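Local coordinates for uncharacterized protein (Bacteroides vulgatus, PDB 4Q88) that is of unconfirmed function but belongs to glycoside hydrolase family 88 and is therefore probably a carbohydrate-active hydrolase, at residues 82-87 and 93-98; 137-142 and 173-178; 33-36 and 40-43. All coordinates share one frame; numbering follows the deposited sequence.

From the N terminus, interaction 3 comes first: residues 33-36, in the link between helices 13-30 and 39-55, are held by the opening part of the second helix, closing a very short loop. Interaction 1 follows, pinching together two parts, 82-87 and 93-98, of the long connection from helix 58-70 to helix 103-113. Interaction 2 spans more chain, fastening the loop 137-142 after helix 117-132 to the helix 163-179. The three lie in series, none nested or crossing. Interactions 1 and 2 touch through Ser-86 with His-140 and Phe-97 with Trp-141, whereas interaction 3 stands apart, its centre about 19 Å from that of interaction 1.

Interaction 1: 82-87 and 93-98. With EDO (1,2-ethanediol), chain D.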
ATOM      1  N   ALA A  82      26.689   4.939  10.578  1.00 24.31           N
ATOM      2  CA  ALA A  82      27.522   3.768  10.460  1.00 24.92           C
ATOM      3  C   ALA A  82      26.785   2.488  10.864  1.00 24.07           C
ATOM      4  O   ALA A  82      27.194   1.409  10.448  1.00 23.88           O
ATOM      5  CB  ALA A  82      28.772   3.905  11.299  1.00 26.74           C
ATOM      6  N   GLU A  83      25.773   2.566  11.718  1.00 23.59           N
ATOM      7  CA  GLU A  83      25.037   1.346  12.124  1.00 26.18           C
ATOM      8  C   GLU A  83      23.712   1.110  11.382  1.00 25.25           C
ATOM      9  O   GLU A  83      22.999   0.120  11.653  1.00 24.14           O
ATOM     10  CB  GLU A  83      24.748   1.313  13.612  1.00 27.64           C
ATOM     11  CG  GLU A  83      23.564   2.134  14.070  1.00 29.90           C
ATOM     12  CD  GLU A  83      23.371   2.110  15.575  1.00 31.80           C
ATOM     13  OE1 GLU A  83      23.855   1.149  16.213  1.00 32.24           O
ATOM     14  OE2 GLU A  83      22.686   3.019  16.097  1.00 30.15           O
ATOM     15  N   TRP A  84      23.337   2.026  10.497  1.00 23.60           N
ATOM     16  CA  TRP A  84      22.026   1.926   9.848  1.00 23.11           C
ATOM     17  C   TRP A  84      21.906   0.652   8.997  1.00 23.38           C
ATOM     18  O   TRP A  84      22.828   0.266   8.275  1.00 23.47           O
ATOM     19  CB  TRP A  84      21.727   3.159   8.979  1.00 22.11           C
ATOM     20  CG  TRP A  84      21.455   4.382   9.755  1.00 20.95           C
ATOM     21  CD1 TRP A  84      21.522   4.530  11.132  1.00 22.26           C
ATOM     22  CD2 TRP A  84      21.022   5.644   9.247  1.00 21.14           C
ATOM     23  NE1 TRP A  84      21.189   5.803  11.479  1.00 21.92           N
ATOM     24  CE2 TRP A  84      20.901   6.524  10.353  1.00 21.55           C
ATOM     25  CE3 TRP A  84      20.759   6.138   7.970  1.00 20.81           C
ATOM     26  CZ2 TRP A  84      20.467   7.848  10.215  1.00 22.42           C
ATOM     27  CZ3 TRP A  84      20.364   7.461   7.826  1.00 21.22           C
ATOM     28  CH2 TRP A  84      20.218   8.306   8.945  1.00 21.48           C
ATOM     29  N   ARG A  85      20.791  -0.030   9.181  1.00 24.19           N
ATOM     30  CA  ARG A  85      20.504  -1.283   8.483  1.00 24.32           C
ATOM     31  C   ARG A  85      19.284  -1.157   7.606  1.00 23.49           C
ATOM     32  O   ARG A  85      18.422  -0.278   7.811  1.00 22.40           O
ATOM     33  CB  ARG A  85      20.276  -2.399   9.481  1.00 26.05           C
ATOM     34  CG  ARG A  85      21.461  -2.659  10.360  1.00 31.25           C
ATOM     35  CD  ARG A  85      21.349  -4.026  10.992  1.00 38.50           C
ATOM     36  NE  ARG A  85      22.692  -4.429  11.390  1.00 48.60           N
ATOM     37  CZ  ARG A  85      23.184  -5.654  11.274  1.00 54.49           C
ATOM     38  NH1 ARG A  85      22.435  -6.656  10.803  1.00 56.91           N
ATOM     39  NH2 ARG A  85      24.443  -5.868  11.647  1.00 55.76           N
ATOM     40  N   SER A  86      19.235  -2.025   6.588  1.00 23.29           N
ATOM     41  CA  SER A  86      18.163  -2.039   5.615  1.00 23.78           C
ATOM     42  C   SER A  86      17.432  -3.377   5.461  1.00 23.20           C
ATOM     43  O   SER A  86      16.618  -3.519   4.553  1.00 22.38           O
ATOM     44  CB  SER A  86      18.711  -1.636   4.260  1.00 25.15           C
ATOM     45  OG  SER A  86      19.668  -2.573   3.822  1.00 24.85           O
ATOM     46  N   THR A  87      17.708  -4.345   6.323  1.00 23.27           N
ATOM     47  CA  THR A  87      16.945  -5.584   6.382  1.00 24.51           C
ATOM     48  C   THR A  87      15.899  -5.494   7.486  1.00 23.67           C
ATOM     49  O   THR A  87      15.789  -4.459   8.132  1.00 23.91           O
ATOM     50  CB  THR A  87      17.882  -6.763   6.622  1.00 26.58           C
ATOM     51  OG1 THR A  87      18.611  -6.519   7.828  1.00 26.71           O
ATOM     52  CG2 THR A  87      18.875  -6.907   5.446  1.00 27.77           C
ATOM     53  N   GLU A  93      18.190   0.997  14.904  1.00 22.83           N
ATOM     54  CA  GLU A  93      19.208   1.083  13.844  1.00 24.92           C
ATOM     55  C   GLU A  93      18.658   0.765  12.423  1.00 23.10           C
ATOM     56  O   GLU A  93      19.344   0.982  11.443  1.00 22.31           O
ATOM     57  CB  GLU A  93      20.395   0.187  14.107  1.00 29.29           C
ATOM     58  CG  GLU A  93      20.156  -1.283  14.060  1.00 31.67           C
ATOM     59  CD  GLU A  93      19.762  -1.879  15.396  1.00 35.96           C
ATOM     60  OE1 GLU A  93      18.914  -1.302  16.137  1.00 33.79           O
ATOM     61  OE2 GLU A  93      20.277  -2.980  15.666  1.00 39.89           O
ATOM     62  N   TYR A  94      17.423   0.307  12.360  1.00 21.55           N
ATOM     63  CA  TYR A  94      16.816  -0.142  11.088  1.00 21.55           C
ATOM     64  C   TYR A  94      16.256   1.015  10.254  1.00 21.05           C
ATOM     65  O   TYR A  94      15.167   0.902   9.647  1.00 22.19           O
ATOM     66  CB  TYR A  94      15.787  -1.260  11.393  1.00 21.85           C
ATOM     67  CG  TYR A  94      16.540  -2.521  11.787  1.00 22.84           C
ATOM     68  CD1 TYR A  94      16.997  -3.396  10.835  1.00 23.00           C
ATOM     69  CD2 TYR A  94      16.844  -2.809  13.133  1.00 23.20           C
ATOM     70  CE1 TYR A  94      17.714  -4.522  11.185  1.00 24.26           C
ATOM     71  CE2 TYR A  94      17.551  -3.942  13.479  1.00 24.93           C
ATOM     72  CZ  TYR A  94      18.017  -4.758  12.507  1.00 26.12           C
ATOM     73  OH  TYR A  94      18.717  -5.874  12.857  1.00 29.37           O
ATOM     74  N   VAL A  95      17.049   2.094  10.182  1.00 21.07           N
ATOM     75  CA  VAL A  95      16.643   3.369   9.586  1.00 20.08           C
ATOM     76  C   VAL A  95      16.426   3.261   8.064  1.00 19.66           C
ATOM     77  O   VAL A  95      15.577   3.974   7.515  1.00 20.52           O
ATOM     78  CB  VAL A  95      17.650   4.475   9.878  1.00 21.59           C
ATOM     79  CG1 VAL A  95      17.228   5.791   9.248  1.00 21.80           C
ATOM     80  CG2 VAL A  95      17.831   4.698  11.398  1.00 23.09           C
ATOM     81  N   LEU A  96      17.213   2.414   7.399  1.00 19.61           N
ATOM     82  CA  LEU A  96      17.124   2.244   5.960  1.00 19.91           C
ATOM     83  C   LEU A  96      16.241   1.087   5.528  1.00 19.90           C
ATOM     84  O   LEU A  96      16.220   0.742   4.336  1.00 20.40           O
ATOM     85  CB  LEU A  96      18.537   2.074   5.380  1.00 20.74           C
ATOM     86  CG  LEU A  96      19.408   3.322   5.560  1.00 22.65           C
ATOM     87  CD1 LEU A  96      20.802   3.098   4.991  1.00 24.21           C
ATOM     88  CD2 LEU A  96      18.762   4.565   4.954  1.00 22.20           C
ATOM     89  N   PHE A  97      15.471   0.510   6.455  1.00 19.37           N
ATOM     90  CA  PHE A  97      14.506  -0.538   6.128  1.00 19.85           C
ATOM     91  C   PHE A  97      13.168   0.171   5.859  1.00 18.92           C
ATOM     92  O   PHE A  97      12.695   0.965   6.653  1.00 18.01           O
ATOM     93  CB  PHE A  97      14.422  -1.516   7.302  1.00 20.69           C
ATOM     94  CG  PHE A  97      13.403  -2.606   7.116  1.00 20.28           C
ATOM     95  CD1 PHE A  97      13.439  -3.413   6.007  1.00 23.66           C
ATOM     96  CD2 PHE A  97      12.445  -2.824   8.081  1.00 23.61           C
ATOM     97  CE1 PHE A  97      12.500  -4.435   5.851  1.00 23.50           C
ATOM     98  CE2 PHE A  97      11.495  -3.808   7.921  1.00 24.52           C
ATOM     99  CZ  PHE A  97      11.509  -4.583   6.774  1.00 23.53           C
ATOM    100  N   GLY A  98      12.588  -0.059   4.695  1.00 18.74           N
ATOM    101  CA  GLY A  98      11.432   0.702   4.218  1.00 17.23           C
ATOM    102  C   GLY A  98      10.211   0.659   5.122  1.00 16.90           C
ATOM    103  O   GLY A  98       9.420   1.565   5.150  1.00 16.53           O
TER
HETATM  104  C1  EDO D 402      21.579  -4.036   6.613  1.00 27.29           C
HETATM  105  O1  EDO D 402      22.236  -3.507   5.477  1.00 35.41           O
HETATM  106  C2  EDO D 402      22.075  -5.446   6.950  1.00 36.84           C
HETATM  107  O2  EDO D 402      21.242  -6.001   8.001  1.00 32.64           O
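Val-95 packs against the indole of Trp-84, and this is the tight half of the contact. Its CG2 stands over the five-membered ring, 3.6 Å from the centroid and 12° off the normal, a CH-pi contact, while CG1, turned anti to the backbone N (chi1 180°), reaches over the six-membered part. Leu-96 CD2 adds an oblique contact at Trp-84 CE3, and helix 117-132 borders this apolar cluster through Arg-122 and Val-126. Replacing the indole of Trp-84 by an alanine side chain is likely to leave both Val-95 methyls without the aromatic face they rest on and to open a gap beside Leu-96.

Between the two halves the backbones are joined twice: Arg-85 N donates to Glu-93 O at 2.9 Å, and Leu-96 N, within the type I turn 94-97, donates to Arg-85 O at 3.0 Å. On the looser side, Arg-85 runs extended alongside the Tyr-94 ring, its CD 3.7 Å from CE1, with the guanidinium inclined 64° to the ring. There a 1,2-ethanediol, probably from the crystallisation liquor, hydrogen-bonds through O2 to Thr-87 OG1 at 2.7 Å. Apolar packing and main-chain bonds thus hold the two parts of the loop together, while on the outer side the Thr-87 hydroxyl is met by a solvent molecule.

Interaction 2: 137-142 and 173-178; sequences DYWHWV and TVTDSI
Within this mainly helical fold, the loop that leads from helix 117-132 to helix 144-159 is fastened here to the side of helix 163-179. The polar link is one hydrogen bond from a side chain to the main chain: Thr-175 OG1 donates to Trp-139 O over 2.7 Å, approaching in the carbonyl plane on a lone pair. With OG1 anti to its own carbonyl carbon (chi1 -59°), the hydroxyl of Thr-175 faces the loop and also meets Tyr-171 O, one turn back on the helix. The same oxygen lies 3.1 Å from Trp-139 CB and comes near the indole plane at its edge, so the start of this side chain is closely flanked. The indole itself leads away from the contact and is received by helix 144-159, among Leu-145, Val-148 and Met-149, with Tyr-171 meeting it edge-to-face.

Apolar touches lie to both sides of Thr-175 along the helix. Val-174 CG1, anti to the backbone N (chi1 176°), abuts Asp-137 CB at 3.7 Å, while the carboxylate of Asp-137 turns off to a salt bridge with Lys-135. One turn further, Ile-178 CD1 approaches His-140 CA more loosely, at 4.4 Å. Such pinning of an inter-helix loop to a neighbouring helix fits the packed helices of an (alpha/alpha)6 barrel, the fold of family 88 glycoside hydrolases.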
ATOM      1  N   ASP A 137      19.781  -2.378  -3.835  1.00 23.42           N
ATOM      2  CA  ASP A 137      18.806  -3.406  -3.564  1.00 23.33           C
ATOM      3  C   ASP A 137      18.085  -3.178  -2.244  1.00 22.93           C
ATOM      4  O   ASP A 137      17.831  -4.098  -1.476  1.00 24.46           O
ATOM      5  CB  ASP A 137      19.472  -4.794  -3.632  1.00 25.33           C
ATOM      6  CG  ASP A 137      20.549  -4.984  -2.573  1.00 27.96           C
ATOM      7  OD1 ASP A 137      21.063  -4.018  -1.984  1.00 27.79           O
ATOM      8  OD2 ASP A 137      20.874  -6.156  -2.300  1.00 33.71           O
ATOM      9  N   TYR A 138      17.688  -1.943  -1.999  1.00 20.32           N
ATOM     10  CA  TYR A 138      16.943  -1.608  -0.804  1.00 20.44           C
ATOM     11  C   TYR A 138      15.520  -2.179  -0.757  1.00 21.32           C
ATOM     12  O   TYR A 138      14.963  -2.323   0.339  1.00 23.22           O
ATOM     13  CB  TYR A 138      16.866  -0.086  -0.651  1.00 20.32           C
ATOM     14  CG  TYR A 138      18.175   0.550  -0.157  1.00 21.36           C
ATOM     15  CD1 TYR A 138      18.528   0.471   1.202  1.00 22.36           C
ATOM     16  CD2 TYR A 138      19.042   1.230  -1.022  1.00 21.17           C
ATOM     17  CE1 TYR A 138      19.700   1.031   1.664  1.00 22.74           C
ATOM     18  CE2 TYR A 138      20.207   1.773  -0.578  1.00 21.04           C
ATOM     19  CZ  TYR A 138      20.548   1.688   0.766  1.00 22.38           C
ATOM     20  OH  TYR A 138      21.704   2.253   1.217  1.00 22.60           O
ATOM     21  N   TRP A 139      14.913  -2.417  -1.924  1.00 18.78           N
ATOM     22  CA  TRP A 139      13.491  -2.814  -1.998  1.00 18.85           C
ATOM     23  C   TRP A 139      13.518  -4.291  -2.419  1.00 19.88           C
ATOM     24  O   TRP A 139      13.140  -4.678  -3.528  1.00 18.89           O
ATOM     25  CB  TRP A 139      12.755  -1.928  -3.036  1.00 18.60           C
ATOM     26  CG  TRP A 139      12.712  -0.506  -2.660  1.00 17.61           C
ATOM     27  CD1 TRP A 139      13.041   0.041  -1.441  1.00 18.11           C
ATOM     28  CD2 TRP A 139      12.289   0.566  -3.482  1.00 17.24           C
ATOM     29  NE1 TRP A 139      12.857   1.399  -1.472  1.00 17.96           N
ATOM     30  CE2 TRP A 139      12.416   1.743  -2.728  1.00 17.35           C
ATOM     31  CE3 TRP A 139      11.838   0.648  -4.817  1.00 17.08           C
ATOM     32  CZ2 TRP A 139      12.064   2.989  -3.224  1.00 18.04           C
ATOM     33  CZ3 TRP A 139      11.535   1.915  -5.326  1.00 17.24           C
ATOM     34  CH2 TRP A 139      11.645   3.052  -4.543  1.00 17.69           C
ATOM     35  N   HIS A 140      13.978  -5.110  -1.495  1.00 19.97           N
ATOM     36  CA  HIS A 140      14.247  -6.545  -1.736  1.00 19.97           C
ATOM     37  C   HIS A 140      13.051  -7.463  -1.361  1.00 19.28           C
ATOM     38  O   HIS A 140      13.193  -8.707  -1.319  1.00 19.80           O
ATOM     39  CB  HIS A 140      15.510  -7.017  -0.918  1.00 22.04           C
ATOM     40  CG  HIS A 140      15.475  -6.634   0.538  1.00 22.67           C
ATOM     41  ND1 HIS A 140      14.925  -7.432   1.515  1.00 24.81           N
ATOM     42  CD2 HIS A 140      15.935  -5.533   1.178  1.00 24.19           C
ATOM     43  CE1 HIS A 140      15.013  -6.822   2.689  1.00 24.98           C
ATOM     44  NE2 HIS A 140      15.650  -5.678   2.516  1.00 25.56           N
ATOM     45  N   TRP A 141      11.903  -6.850  -1.049  1.00 18.19           N
ATOM     46  CA  TRP A 141      10.633  -7.559  -0.784  1.00 17.77           C
ATOM     47  C   TRP A 141       9.536  -6.726  -1.417  1.00 18.26           C
ATOM     48  O   TRP A 141       9.649  -5.480  -1.449  1.00 16.62           O
ATOM     49  CB  TRP A 141      10.461  -7.877   0.714  1.00 19.14           C
ATOM     50  CG  TRP A 141      10.016  -6.766   1.558  1.00 18.39           C
ATOM     51  CD1 TRP A 141       8.797  -6.658   2.161  1.00 19.66           C
ATOM     52  CD2 TRP A 141      10.774  -5.602   1.959  1.00 17.57           C
ATOM     53  NE1 TRP A 141       8.734  -5.470   2.895  1.00 19.29           N
ATOM     54  CE2 TRP A 141       9.918  -4.796   2.744  1.00 18.37           C
ATOM     55  CE3 TRP A 141      12.057  -5.129   1.663  1.00 18.54           C
ATOM     56  CZ2 TRP A 141      10.309  -3.563   3.249  1.00 18.83           C
ATOM     57  CZ3 TRP A 141      12.436  -3.890   2.146  1.00 19.90           C
ATOM     58  CH2 TRP A 141      11.575  -3.138   2.957  1.00 19.70           C
ATOM     59  N   VAL A 142       8.509  -7.357  -1.986  1.00 17.43           N
ATOM     60  CA  VAL A 142       7.606  -6.592  -2.851  1.00 16.90           C
ATOM     61  C   VAL A 142       6.833  -5.497  -2.090  1.00 16.96           C
ATOM     62  O   VAL A 142       6.560  -4.435  -2.649  1.00 16.47           O
ATOM     63  CB  VAL A 142       6.649  -7.506  -3.633  1.00 16.73           C
ATOM     64  CG1 VAL A 142       5.598  -8.104  -2.715  1.00 17.86           C
ATOM     65  CG2 VAL A 142       5.951  -6.731  -4.757  1.00 15.52           C
ATOM     66  N   THR A 173      13.901  -0.945 -10.503  1.00 18.15           N
ATOM     67  CA  THR A 173      14.535  -1.833 -11.495  1.00 20.30           C
ATOM     68  C   THR A 173      15.149  -3.032 -10.820  1.00 18.57           C
ATOM     69  O   THR A 173      15.057  -4.152 -11.338  1.00 19.47           O
ATOM     70  CB  THR A 173      15.589  -1.071 -12.342  1.00 22.64           C
ATOM     71  OG1 THR A 173      14.904  -0.079 -13.081  1.00 24.26           O
ATOM     72  CG2 THR A 173      16.242  -1.964 -13.316  1.00 24.64           C
ATOM     73  N   VAL A 174      15.760  -2.845  -9.656  1.00 18.08           N
ATOM     74  CA  VAL A 174      16.337  -3.950  -8.916  1.00 18.95           C
ATOM     75  C   VAL A 174      15.248  -4.881  -8.342  1.00 19.18           C
ATOM     76  O   VAL A 174      15.366  -6.105  -8.377  1.00 19.83           O
ATOM     77  CB  VAL A 174      17.320  -3.452  -7.840  1.00 20.78           C
ATOM     78  CG1 VAL A 174      17.842  -4.609  -7.000  1.00 21.38           C
ATOM     79  CG2 VAL A 174      18.535  -2.803  -8.509  1.00 21.97           C
ATOM     80  N   THR A 175      14.189  -4.309  -7.802  1.00 17.66           N
ATOM     81  CA  THR A 175      13.042  -5.097  -7.341  1.00 17.20           C
ATOM     82  C   THR A 175      12.547  -5.996  -8.466  1.00 17.73           C
ATOM     83  O   THR A 175      12.360  -7.225  -8.268  1.00 18.42           O
ATOM     84  CB  THR A 175      11.905  -4.181  -6.861  1.00 16.97           C
ATOM     85  OG1 THR A 175      12.389  -3.342  -5.780  1.00 19.12           O
ATOM     86  CG2 THR A 175      10.670  -5.044  -6.432  1.00 17.42           C
ATOM     87  N   ASP A 176      12.384  -5.416  -9.644  1.00 16.85           N
ATOM     88  CA  ASP A 176      11.903  -6.174 -10.809  1.00 17.53           C
ATOM     89  C   ASP A 176      12.826  -7.333 -11.141  1.00 20.41           C
ATOM     90  O   ASP A 176      12.355  -8.446 -11.493  1.00 19.16           O
ATOM     91  CB  ASP A 176      11.794  -5.301 -12.035  1.00 19.96           C
ATOM     92  CG  ASP A 176      10.578  -4.356 -11.996  1.00 20.77           C
ATOM     93  OD1 ASP A 176       9.790  -4.384 -11.017  1.00 20.30           O
ATOM     94  OD2 ASP A 176      10.409  -3.594 -12.985  1.00 24.02           O
ATOM     95  N   SER A 177      14.127  -7.068 -11.083  1.00 19.25           N
ATOM     96  CA  SER A 177      15.130  -8.105 -11.424  1.00 21.58           C
ATOM     97  C   SER A 177      15.013  -9.305 -10.515  1.00 23.40           C
ATOM     98  O   SER A 177      15.333 -10.405 -10.934  1.00 24.28           O
ATOM     99  CB  SER A 177      16.567  -7.543 -11.349  1.00 22.06           C
ATOM    100  OG  SER A 177      17.058  -7.442  -9.983  1.00 24.51           O
ATOM    101  N   ILE A 178      14.593  -9.105  -9.277  1.00 22.23           N
ATOM    102  CA  ILE A 178      14.475 -10.201  -8.324  1.00 22.94           C
ATOM    103  C   ILE A 178      13.089 -10.904  -8.403  1.00 21.96           C
ATOM    104  O   ILE A 178      12.989 -12.138  -8.257  1.00 21.48           O
ATOM    105  CB  ILE A 178      14.731  -9.705  -6.859  1.00 24.71           C
ATOM    106  CG1 ILE A 178      16.101  -9.029  -6.672  1.00 28.15           C
ATOM    107  CG2 ILE A 178      14.620 -10.899  -5.890  1.00 26.19           C
ATOM    108  CD1 ILE A 178      16.123  -8.149  -5.416  1.00 28.63           C
TER

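Interaction 3: 33-36 and 40-43; sequences PQVR and DNAV
Asn-41 sets its CG anti to the carbonyl carbon, beside the backbone N (chi1 -65°), which swings the amide off helix 39-55 to meet Arg-36 O. ND2 donates to that oxygen at 2.9 Å with an N-H...O angle of 154°; the acceptor lies close to the amide plane, while the donor is tilted 21° from the carbonyl plane. Val-35 comes to the same amide across its chain: CG1 lies anti to the carbonyl carbon, which leaves CG2 between the backbone N and the carbonyl carbon, and this second methyl reaches 3.4 Å from Asn-41 ND2 and also touches CG. The other end of the amide, OD1, is taken by Asn-341, so bonds at both ends hold the group against rotation.

The contact lies on the short connection between helices 13-30 and 39-55 of the helical barrel typical of family 88, close to the start of the second helix. Helix 58-70 borders it, and its Trp-67 gives Arg-36 O a second donor through NE1.

Further out the link is water-mediated. Arg-36 extends from CG to NE, and NE donates to a water 2.8 Å away at the edge of the guanidinium, in its plane. That water in turn donates to Asp-40 OD1 at 2.7 Å, bridging opposite charges whose own nearest approach, Arg-36 NH2 to Asp-40 OD1, is 4.8 Å. Arg-36 NH1 makes its direct salt bridge with Glu-90 instead.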
ATOM      1  N   PRO A  33      -3.548   7.616  19.267  1.00 29.46           N
ATOM      2  CA  PRO A  33      -2.588   7.837  18.188  1.00 29.05           C
ATOM      3  C   PRO A  33      -1.138   7.717  18.583  1.00 28.10           C
ATOM      4  O   PRO A  33      -0.286   7.625  17.704  1.00 25.74           O
ATOM      5  CB  PRO A  33      -2.894   9.252  17.713  1.00 29.71           C
ATOM      6  CG  PRO A  33      -3.612   9.909  18.838  1.00 29.69           C
ATOM      7  CD  PRO A  33      -4.329   8.830  19.577  1.00 29.79           C
ATOM      8  N   GLN A  34      -0.858   7.705  19.895  1.00 27.77           N
ATOM      9  CA  GLN A  34       0.504   7.637  20.410  1.00 27.97           C
ATOM     10  C   GLN A  34       1.022   6.199  20.417  1.00 28.05           C
ATOM     11  O   GLN A  34       1.190   5.563  21.455  1.00 27.97           O
ATOM     12  CB  GLN A  34       0.582   8.259  21.826  1.00 29.27           C
ATOM     13  CG  GLN A  34       0.306   9.739  21.850  1.00 28.82           C
ATOM     14  CD  GLN A  34      -1.175  10.094  21.874  1.00 29.33           C
ATOM     15  OE1 GLN A  34      -2.001   9.277  22.152  1.00 27.92           O
ATOM     16  NE2 GLN A  34      -1.495  11.318  21.551  1.00 32.41           N
ATOM     17  N   VAL A  35       1.336   5.729  19.214  1.00 26.40           N
ATOM     18  CA  VAL A  35       1.964   4.462  18.961  1.00 26.05           C
ATOM     19  C   VAL A  35       3.086   4.667  17.914  1.00 23.85           C
ATOM     20  O   VAL A  35       3.187   5.707  17.219  1.00 23.44           O
ATOM     21  CB  VAL A  35       0.953   3.416  18.473  1.00 28.12           C
ATOM     22  CG1 VAL A  35       0.044   2.968  19.628  1.00 29.16           C
ATOM     23  CG2 VAL A  35       0.170   3.940  17.261  1.00 27.93           C
ATOM     24  N   ARG A  36       3.949   3.675  17.819  1.00 23.06           N
ATOM     25  CA  ARG A  36       5.170   3.810  17.052  1.00 22.85           C
ATOM     26  C   ARG A  36       4.901   4.038  15.529  1.00 22.81           C
ATOM     27  O   ARG A  36       3.823   3.710  15.032  1.00 22.17           O
ATOM     28  CB  ARG A  36       6.041   2.568  17.234  1.00 24.88           C
ATOM     29  CG  ARG A  36       5.466   1.275  16.747  1.00 25.20           C
ATOM     30  CD  ARG A  36       6.466   0.128  16.891  1.00 25.82           C
ATOM     31  NE  ARG A  36       5.873  -1.099  16.465  1.00 28.32           N
ATOM     32  CZ  ARG A  36       6.494  -2.281  16.385  1.00 29.27           C
ATOM     33  NH1 ARG A  36       7.770  -2.414  16.654  1.00 29.54           N
ATOM     34  NH2 ARG A  36       5.814  -3.335  16.000  1.00 30.37           N
ATOM     35  N   ASP A  40       2.913  -0.873  10.040  1.00 19.42           N
ATOM     36  CA  ASP A  40       1.510  -1.238  10.166  1.00 22.14           C
ATOM     37  C   ASP A  40       0.662  -0.042  10.595  1.00 21.59           C
ATOM     38  O   ASP A  40      -0.391   0.233   9.981  1.00 20.21           O
ATOM     39  CB  ASP A  40       1.332  -2.483  11.057  1.00 23.87           C
ATOM     40  CG  ASP A  40       1.903  -2.323  12.462  1.00 28.61           C
ATOM     41  OD1 ASP A  40       2.815  -1.499  12.758  1.00 27.97           O
ATOM     42  OD2 ASP A  40       1.386  -3.067  13.304  1.00 33.60           O
ATOM     43  N   ASN A  41       1.128   0.713  11.599  1.00 20.84           N
ATOM     44  CA  ASN A  41       0.484   1.977  11.922  1.00 20.03           C
ATOM     45  C   ASN A  41       0.595   2.989  10.800  1.00 18.21           C
ATOM     46  O   ASN A  41      -0.362   3.703  10.484  1.00 19.29           O
ATOM     47  CB  ASN A  41       1.083   2.559  13.200  1.00 21.13           C
ATOM     48  CG  ASN A  41       0.813   1.689  14.406  1.00 23.30           C
ATOM     49  OD1 ASN A  41      -0.277   1.141  14.551  1.00 24.75           O
ATOM     50  ND2 ASN A  41       1.761   1.639  15.330  1.00 23.71           N
ATOM     51  N   ALA A  42       1.770   3.048  10.170  1.00 18.02           N
ATOM     52  CA  ALA A  42       1.989   4.019   9.141  1.00 17.67           C
ATOM     53  C   ALA A  42       1.085   3.787   7.923  1.00 18.15           C
ATOM     54  O   ALA A  42       0.661   4.742   7.296  1.00 17.17           O
ATOM     55  CB  ALA A  42       3.453   4.021   8.684  1.00 18.12           C
ATOM     56  N   VAL A  43       0.806   2.525   7.593  1.00 18.06           N
ATOM     57  CA  VAL A  43      -0.137   2.235   6.469  1.00 17.95           C
ATOM     58  C   VAL A  43      -1.561   2.713   6.857  1.00 17.63           C
ATOM     59  O   VAL A  43      -2.246   3.284   6.049  1.00 17.64           O
ATOM     60  CB  VAL A  43      -0.121   0.756   6.058  1.00 18.04           C
ATOM     61  CG1 VAL A  43      -1.272   0.427   5.078  1.00 17.80           C
ATOM     62  CG2 VAL A  43       1.218   0.467   5.410  1.00 19.01           C
TER
HETATM   63  O   HOH W   1       3.268  -1.462  15.381  1.00 33.66           O